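Local coordinates for protein hepatocyte growth factor-regulated tyrosine kinase substrate (PDB 1DVP) that binds phosphatidylinositol lipids and ubiquitin, and drives endosome membrane invagination and multivesicular body formation, promoting degradation of activated tyrosine kinase receptors, at residues 162-167 and 189-194; 185-190 and 208-213. One frame throughout, in Å; residues are numbered along the deposited sequence.

Contact 1. Residues 162-167 and 189-194; sequences RVCHRC and GQCTAK. With ZN (zinc ion), chain B.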
ATOM      1  N   ARG A 162       6.012 -13.013   1.196  1.00 25.22           N
ATOM      2  CA  ARG A 162       6.281 -13.465   2.540  1.00 23.49           C
ATOM      3  C   ARG A 162       7.691 -13.153   3.010  1.00 22.61           C
ATOM      4  O   ARG A 162       8.020 -13.439   4.162  1.00 22.00           O
ATOM      5  CB  ARG A 162       6.013 -14.953   2.659  1.00 23.97           C
ATOM      6  N   VAL A 163       8.505 -12.589   2.113  1.00 21.20           N
ATOM      7  CA  VAL A 163       9.849 -12.199   2.463  1.00 19.70           C
ATOM      8  C   VAL A 163      10.091 -10.796   1.969  1.00 19.05           C
ATOM      9  O   VAL A 163       9.420 -10.319   1.031  1.00 18.74           O
ATOM     10  CB  VAL A 163      10.948 -13.190   1.918  1.00 19.33           C
ATOM     11  CG1 VAL A 163      10.644 -14.567   2.417  1.00 18.93           C
ATOM     12  CG2 VAL A 163      11.093 -13.151   0.374  1.00 18.73           C
ATOM     13  N   CYS A 164      10.999 -10.089   2.625  1.00 18.51           N
ATOM     14  CA  CYS A 164      11.320  -8.720   2.185  1.00 18.18           C
ATOM     15  C   CYS A 164      11.940  -8.751   0.774  1.00 18.72           C
ATOM     16  O   CYS A 164      12.931  -9.412   0.612  1.00 18.52           O
ATOM     17  CB  CYS A 164      12.348  -8.076   3.088  1.00 17.85           C
ATOM     18  SG  CYS A 164      13.101  -6.633   2.273  1.00 17.05           S
ATOM     19  N   HIS A 165      11.401  -7.985  -0.204  1.00 19.07           N
ATOM     20  CA  HIS A 165      11.885  -8.026  -1.587  1.00 19.65           C
ATOM     21  C   HIS A 165      13.414  -7.826  -1.726  1.00 19.84           C
ATOM     22  O   HIS A 165      14.073  -8.461  -2.555  1.00 19.85           O
ATOM     23  CB  HIS A 165      11.171  -6.930  -2.405  1.00 20.24           C
ATOM     24  CG  HIS A 165      11.437  -6.980  -3.883  1.00 20.69           C
ATOM     25  ND1 HIS A 165      11.023  -8.031  -4.680  1.00 21.16           N
ATOM     26  CD2 HIS A 165      12.048  -6.100  -4.709  1.00 20.78           C
ATOM     27  CE1 HIS A 165      11.377  -7.798  -5.930  1.00 21.09           C
ATOM     28  NE2 HIS A 165      12.003  -6.634  -5.974  1.00 21.34           N
ATOM     29  N   ARG A 166      13.967  -6.940  -0.913  1.00 19.73           N
ATOM     30  CA  ARG A 166      15.372  -6.665  -1.017  1.00 20.37           C
ATOM     31  C   ARG A 166      16.301  -7.635  -0.301  1.00 20.09           C
ATOM     32  O   ARG A 166      17.167  -8.275  -0.943  1.00 19.84           O
ATOM     33  CB  ARG A 166      15.684  -5.205  -0.560  1.00 20.58           C
ATOM     34  CG  ARG A 166      17.147  -4.736  -0.865  1.00 21.79           C
ATOM     35  CD  ARG A 166      17.364  -3.286  -0.398  1.00 22.31           C
ATOM     36  NE  ARG A 166      18.644  -2.637  -0.773  1.00 23.64           N
ATOM     37  CZ  ARG A 166      18.951  -2.171  -1.997  1.00 23.91           C
ATOM     38  NH1 ARG A 166      18.123  -2.282  -3.038  1.00 23.55           N
ATOM     39  NH2 ARG A 166      20.076  -1.488  -2.160  1.00 24.20           N
ATOM     40  N   CYS A 167      16.121  -7.777   1.013  1.00 20.05           N
ATOM     41  CA  CYS A 167      17.068  -8.622   1.757  1.00 19.69           C
ATOM     42  C   CYS A 167      16.631 -10.060   1.937  1.00 19.65           C
ATOM     43  O   CYS A 167      17.427 -10.894   2.333  1.00 19.58           O
ATOM     44  CB  CYS A 167      17.353  -7.969   3.106  1.00 19.48           C
ATOM     45  SG  CYS A 167      16.035  -8.162   4.375  1.00 18.74           S
ATOM     46  N   GLY A 189      11.130  -3.184   7.556  1.00 16.26           N
ATOM     47  CA  GLY A 189      11.294  -1.802   7.975  1.00 17.05           C
ATOM     48  C   GLY A 189      12.740  -1.315   7.763  1.00 17.66           C
ATOM     49  O   GLY A 189      12.923  -0.181   7.350  1.00 17.19           O
ATOM     50  N   GLN A 190      13.756  -2.158   7.998  1.00 18.36           N
ATOM     51  CA  GLN A 190      15.125  -1.720   7.776  1.00 19.53           C
ATOM     52  C   GLN A 190      15.469  -1.533   6.320  1.00 19.46           C
ATOM     53  O   GLN A 190      16.394  -0.819   6.045  1.00 19.70           O
ATOM     54  CB  GLN A 190      16.184  -2.661   8.416  1.00 20.56           C
ATOM     55  CG  GLN A 190      15.875  -2.892   9.830  1.00 21.72           C
ATOM     56  CD  GLN A 190      16.742  -3.982  10.376  1.00 22.64           C
ATOM     57  OE1 GLN A 190      17.914  -3.757  10.679  1.00 23.77           O
ATOM     58  NE2 GLN A 190      16.205  -5.180  10.443  1.00 22.98           N
ATOM     59  N   CYS A 191      14.755  -2.163   5.377  1.00 19.29           N
ATOM     60  CA  CYS A 191      15.048  -1.858   3.975  1.00 19.42           C
ATOM     61  C   CYS A 191      14.199  -0.680   3.424  1.00 19.35           C
ATOM     62  O   CYS A 191      14.331  -0.344   2.267  1.00 19.08           O
ATOM     63  CB  CYS A 191      14.822  -3.080   3.072  1.00 19.14           C
ATOM     64  SG  CYS A 191      16.139  -4.371   3.272  1.00 20.17           S
ATOM     65  N   THR A 192      13.335  -0.094   4.252  1.00 19.82           N
ATOM     66  CA  THR A 192      12.467   1.041   3.869  1.00 20.12           C
ATOM     67  C   THR A 192      12.446   2.057   5.011  1.00 20.96           C
ATOM     68  O   THR A 192      11.390   2.557   5.398  1.00 21.03           O
ATOM     69  CB  THR A 192      10.968   0.563   3.575  1.00 19.84           C
ATOM     70  OG1 THR A 192      10.515  -0.341   4.603  1.00 19.43           O
ATOM     71  CG2 THR A 192      10.923  -0.127   2.278  1.00 19.07           C
ATOM     72  N   ALA A 193      13.621   2.350   5.563  1.00 21.89           N
ATOM     73  CA  ALA A 193      13.699   3.289   6.693  1.00 23.17           C
ATOM     74  C   ALA A 193      13.888   4.762   6.223  1.00 23.83           C
ATOM     75  O   ALA A 193      13.884   5.702   7.031  1.00 24.00           O
ATOM     76  CB  ALA A 193      14.861   2.829   7.690  1.00 23.22           C
ATOM     77  N   LYS A 194      14.053   4.962   4.928  1.00 24.88           N
ATOM     78  CA  LYS A 194      14.216   6.310   4.382  1.00 26.20           C
ATOM     79  C   LYS A 194      12.922   6.719   3.664  1.00 27.01           C
ATOM     80  O   LYS A 194      12.065   5.900   3.319  1.00 26.80           O
ATOM     81  CB  LYS A 194      15.370   6.390   3.380  1.00 26.08           C
ATOM     82  CG  LYS A 194      16.789   6.026   3.939  1.00 26.61           C
ATOM     83  CD  LYS A 194      17.821   6.156   2.817  1.00 26.71           C
ATOM     84  CE  LYS A 194      19.120   5.326   3.043  1.00 26.71           C
ATOM     85  NZ  LYS A 194      19.241   4.355   1.899  1.00 26.86           N
TER
HETATM   86 ZN    ZN B 401      14.708  -6.076   4.128  1.00 19.20          ZN
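C191 reaches across to C164, R166 and C167 with its sulfur, and a zinc ion ties the two chain segments together. C191 SG binds the zinc at 2.4 Å; C164 SG and C167 SG, from the other segment, bind it at 2.5 Å each. The SG of C191 is turned anti to its own carbonyl carbon (chi1 -73°), which carries it out of the type I turn G189-T192 and toward the C164-C167 loop. There it lies 3.9 Å from C164 SG, a separation set by the shared metal, and 3.8 Å from C167 CB. C188 supplies the fourth thiolate. This is the first Cys4 zinc site of the FYVE finger, with one CxxC pair, C164 and C167, coming from residues 162-167 and the other pair, C188 just before the turn and C191 within it, completing the four sulfurs from across. The first pair is shaped by a backbone bond to sulfur: C167 N donates to C164 SG at an N-H...S angle of 164°, a nearly straight bond that probably tempers the negative charge on that thiolate. R166 adds an apolar flank. Its chain runs extended from CG to NE, and both CB, 3.9 Å from C191 SG, and CD lie alongside that sulfur, so the methylenes rather than the guanidinium do the touching. Beyond the sulfur, the R166 side chain also packs on F187 and D211. Behind C191, T192 OG1 is hydrogen-bonded to C188 O and R208 NH1, which ties the turn to its neighbours.

Contact 2. Residues 185-190 and 208-213; sequences QVFCGQ and RVCDGC. With ZN (zinc ion), chain C; ZN (zinc ion), chain B.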
ATOM      1  N   GLN A 185       6.602  -2.738  -4.065  1.00 18.40           N
ATOM      2  CA  GLN A 185       6.970  -4.032  -3.435  1.00 18.60           C
ATOM      3  C   GLN A 185       6.883  -3.933  -1.913  1.00 17.79           C
ATOM      4  O   GLN A 185       6.810  -2.799  -1.387  1.00 17.45           O
ATOM      5  CB  GLN A 185       8.411  -4.433  -3.806  1.00 19.38           C
ATOM      6  CG  GLN A 185       8.428  -5.193  -5.132  1.00 21.06           C
ATOM      7  CD  GLN A 185       7.810  -6.578  -4.957  1.00 21.89           C
ATOM      8  OE1 GLN A 185       7.512  -7.075  -3.810  1.00 22.37           O
ATOM      9  NE2 GLN A 185       7.630  -7.226  -6.050  1.00 22.33           N
ATOM     10  N   VAL A 186       6.940  -5.098  -1.234  1.00 17.16           N
ATOM     11  CA  VAL A 186       6.878  -5.170   0.242  1.00 16.58           C
ATOM     12  C   VAL A 186       8.313  -5.437   0.649  1.00 16.34           C
ATOM     13  O   VAL A 186       9.015  -6.159  -0.067  1.00 15.67           O
ATOM     14  CB  VAL A 186       5.982  -6.325   0.826  1.00 16.77           C
ATOM     15  CG1 VAL A 186       4.481  -5.956   0.675  1.00 17.10           C
ATOM     16  CG2 VAL A 186       6.259  -7.607   0.100  1.00 17.04           C
ATOM     17  N   PHE A 187       8.698  -4.810   1.761  1.00 15.56           N
ATOM     18  CA  PHE A 187      10.024  -4.856   2.367  1.00 15.38           C
ATOM     19  C   PHE A 187       9.885  -4.801   3.892  1.00 15.29           C
ATOM     20  O   PHE A 187       8.803  -4.423   4.432  1.00 14.54           O
ATOM     21  CB  PHE A 187      10.839  -3.601   1.967  1.00 15.24           C
ATOM     22  CG  PHE A 187      10.939  -3.369   0.473  1.00 15.06           C
ATOM     23  CD1 PHE A 187       9.889  -2.800  -0.265  1.00 14.89           C
ATOM     24  CD2 PHE A 187      12.114  -3.691  -0.200  1.00 15.27           C
ATOM     25  CE1 PHE A 187      10.006  -2.554  -1.654  1.00 15.10           C
ATOM     26  CE2 PHE A 187      12.249  -3.466  -1.559  1.00 15.06           C
ATOM     27  CZ  PHE A 187      11.173  -2.885  -2.307  1.00 15.43           C
ATOM     28  N   CYS A 188      10.982  -5.157   4.566  1.00 14.84           N
ATOM     29  CA  CYS A 188      11.063  -5.077   6.009  1.00 15.40           C
ATOM     30  C   CYS A 188      11.299  -3.559   6.305  1.00 15.70           C
ATOM     31  O   CYS A 188      11.548  -2.761   5.416  1.00 15.49           O
ATOM     32  CB  CYS A 188      12.250  -5.886   6.557  1.00 15.05           C
ATOM     33  SG  CYS A 188      13.870  -5.262   6.016  1.00 13.54           S
ATOM     34  N   GLY A 189      11.130  -3.184   7.556  1.00 16.26           N
ATOM     35  CA  GLY A 189      11.294  -1.802   7.975  1.00 17.05           C
ATOM     36  C   GLY A 189      12.740  -1.315   7.763  1.00 17.66           C
ATOM     37  O   GLY A 189      12.923  -0.181   7.350  1.00 17.19           O
ATOM     38  N   GLN A 190      13.756  -2.158   7.998  1.00 18.36           N
ATOM     39  CA  GLN A 190      15.125  -1.720   7.776  1.00 19.53           C
ATOM     40  C   GLN A 190      15.469  -1.533   6.320  1.00 19.46           C
ATOM     41  O   GLN A 190      16.394  -0.819   6.045  1.00 19.70           O
ATOM     42  CB  GLN A 190      16.184  -2.661   8.416  1.00 20.56           C
ATOM     43  CG  GLN A 190      15.875  -2.892   9.830  1.00 21.72           C
ATOM     44  CD  GLN A 190      16.742  -3.982  10.376  1.00 22.64           C
ATOM     45  OE1 GLN A 190      17.914  -3.757  10.679  1.00 23.77           O
ATOM     46  NE2 GLN A 190      16.205  -5.180  10.443  1.00 22.98           N
ATOM     47  N   ARG A 208       7.445   6.645   2.671  1.00 22.56           N
ATOM     48  CA  ARG A 208       8.375   5.508   2.776  1.00 21.45           C
ATOM     49  C   ARG A 208       8.798   4.957   1.391  1.00 21.01           C
ATOM     50  O   ARG A 208       7.939   4.778   0.556  1.00 20.92           O
ATOM     51  CB  ARG A 208       7.675   4.400   3.590  1.00 21.15           C
ATOM     52  CG  ARG A 208       8.478   3.082   3.652  1.00 20.49           C
ATOM     53  CD  ARG A 208       7.634   1.950   4.177  1.00 20.45           C
ATOM     54  NE  ARG A 208       7.127   2.270   5.502  1.00 20.58           N
ATOM     55  CZ  ARG A 208       7.808   2.150   6.635  1.00 20.65           C
ATOM     56  NH1 ARG A 208       9.048   1.712   6.624  1.00 20.55           N
ATOM     57  NH2 ARG A 208       7.231   2.448   7.781  1.00 20.80           N
ATOM     58  N   VAL A 209      10.114   4.754   1.138  1.00 20.61           N
ATOM     59  CA  VAL A 209      10.597   4.146  -0.097  1.00 20.34           C
ATOM     60  C   VAL A 209      11.682   3.065   0.257  1.00 20.59           C
ATOM     61  O   VAL A 209      12.290   3.113   1.313  1.00 20.90           O
ATOM     62  CB  VAL A 209      11.238   5.171  -1.063  1.00 20.49           C
ATOM     63  CG1 VAL A 209      10.179   6.140  -1.622  1.00 20.03           C
ATOM     64  CG2 VAL A 209      12.303   5.995  -0.364  1.00 20.11           C
ATOM     65  N   CYS A 210      11.913   2.106  -0.615  1.00 20.57           N
ATOM     66  CA  CYS A 210      12.939   1.101  -0.384  1.00 20.88           C
ATOM     67  C   CYS A 210      14.319   1.694  -0.802  1.00 21.40           C
ATOM     68  O   CYS A 210      14.423   2.727  -1.500  1.00 20.95           O
ATOM     69  CB  CYS A 210      12.632  -0.164  -1.204  1.00 20.92           C
ATOM     70  SG  CYS A 210      12.978   0.038  -2.917  1.00 21.79           S
ATOM     71  N   ASP A 211      15.368   1.011  -0.374  1.00 21.69           N
ATOM     72  CA  ASP A 211      16.730   1.432  -0.654  1.00 22.25           C
ATOM     73  C   ASP A 211      17.019   1.513  -2.132  1.00 22.40           C
ATOM     74  O   ASP A 211      17.559   2.477  -2.566  1.00 22.35           O
ATOM     75  CB  ASP A 211      17.717   0.501   0.079  1.00 22.43           C
ATOM     76  CG  ASP A 211      17.725   0.787   1.559  1.00 23.11           C
ATOM     77  OD1 ASP A 211      17.308   1.887   1.903  1.00 23.45           O
ATOM     78  OD2 ASP A 211      18.136  -0.037   2.380  1.00 23.90           O
ATOM     79  N   GLY A 212      16.643   0.507  -2.902  1.00 22.78           N
ATOM     80  CA  GLY A 212      16.868   0.562  -4.341  1.00 23.90           C
ATOM     81  C   GLY A 212      16.248   1.796  -4.994  1.00 24.74           C
ATOM     82  O   GLY A 212      16.889   2.452  -5.825  1.00 24.72           O
ATOM     83  N   CYS A 213      14.985   2.094  -4.642  1.00 25.39           N
ATOM     84  CA  CYS A 213      14.256   3.274  -5.183  1.00 25.99           C
ATOM     85  C   CYS A 213      14.862   4.579  -4.678  1.00 26.56           C
ATOM     86  O   CYS A 213      15.014   5.514  -5.430  1.00 26.90           O
ATOM     87  CB  CYS A 213      12.744   3.211  -4.808  1.00 25.27           C
ATOM     88  SG  CYS A 213      11.905   1.979  -5.835  1.00 24.84           S
TER
HETATM   89 ZN    ZN C 402      10.969   0.703  -4.074  1.00 20.28          ZN
HETATM   90 ZN    ZN B 401      14.708  -6.076   4.128  1.00 19.20          ZN
HETATM   91  O   HOH W   1      11.258   1.369   8.639  1.00 25.87           O
HETATM   92  O   HOH W   2      16.570   1.684   4.893  1.00 20.40           O
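F187 and C210 meet through a CH-pi contact: C210 CB sits over one face of the phenyl ring, 3.4 Å from its centroid and 17° off the normal, displaced toward the rim that holds CE2 and CZ. The cysteine sulfur adds an oblique sulfur-aromatic contact, C210 SG lying 3.5 Å from F187 CZ, so the ring is covered by CB and brushed at its outer end by a thiolate bound to zinc. F187 CG is anti to its carbonyl carbon (chi1 -54°), which sends the ring from the strand toward the second zinc site, where it also nears C180 and C183. Were F187 replaced by an alanine, C210 CB would probably lose its aromatic cover and a gap would open beside the zinc-bound sulfur.

Metal bonds anchor the chain beside F187 and at C210 itself: C188 SG holds one zinc at 2.2 Å, while C210 SG and C213 SG each hold the other at 2.4 Å, with C180 and C183 completing that site. C210 is also the N-cap of helix 211-219: its sulfur accepts from C213 N, so one SG serves both metal and helix end.

The polar links pass through water. One water donates to G189 O at 2.6 Å and accepts from R208 NH1 at 3.0 Å, lying in the guanidinium plane at its edge. A second water can donate to Q190 O (2.8 Å) and to D211 OD1 (3.1 Å), though it has more acceptors in reach than protons; the charged partner of D211 OD1 is K194 NZ. Two Cys4 zinc sites whose ligands interleave along the chain, with an aromatic residue packed between them, make up the core of the FYVE zinc finger.

Both contacts lie in the FYVE zinc finger, at the opposite end of the chain from the helical VHS domain, and their centres are about 5 Å apart. Along the sequence they interleave: 162-167, then 185-190 overlapping 189-194 at G189 and Q190, and last 208-213. Contact 1 closes the first zinc site; contact 2, which carries the remaining ligand C188, packs the neighbouring F187 against C210 of the second zinc site at the start of helix 211-219. A probable backbone hydrogen bond from H165 N to V186 O ties them together further. With only short strands and one helix in the finger, the two zinc ions probably do much of the work of holding these segments together.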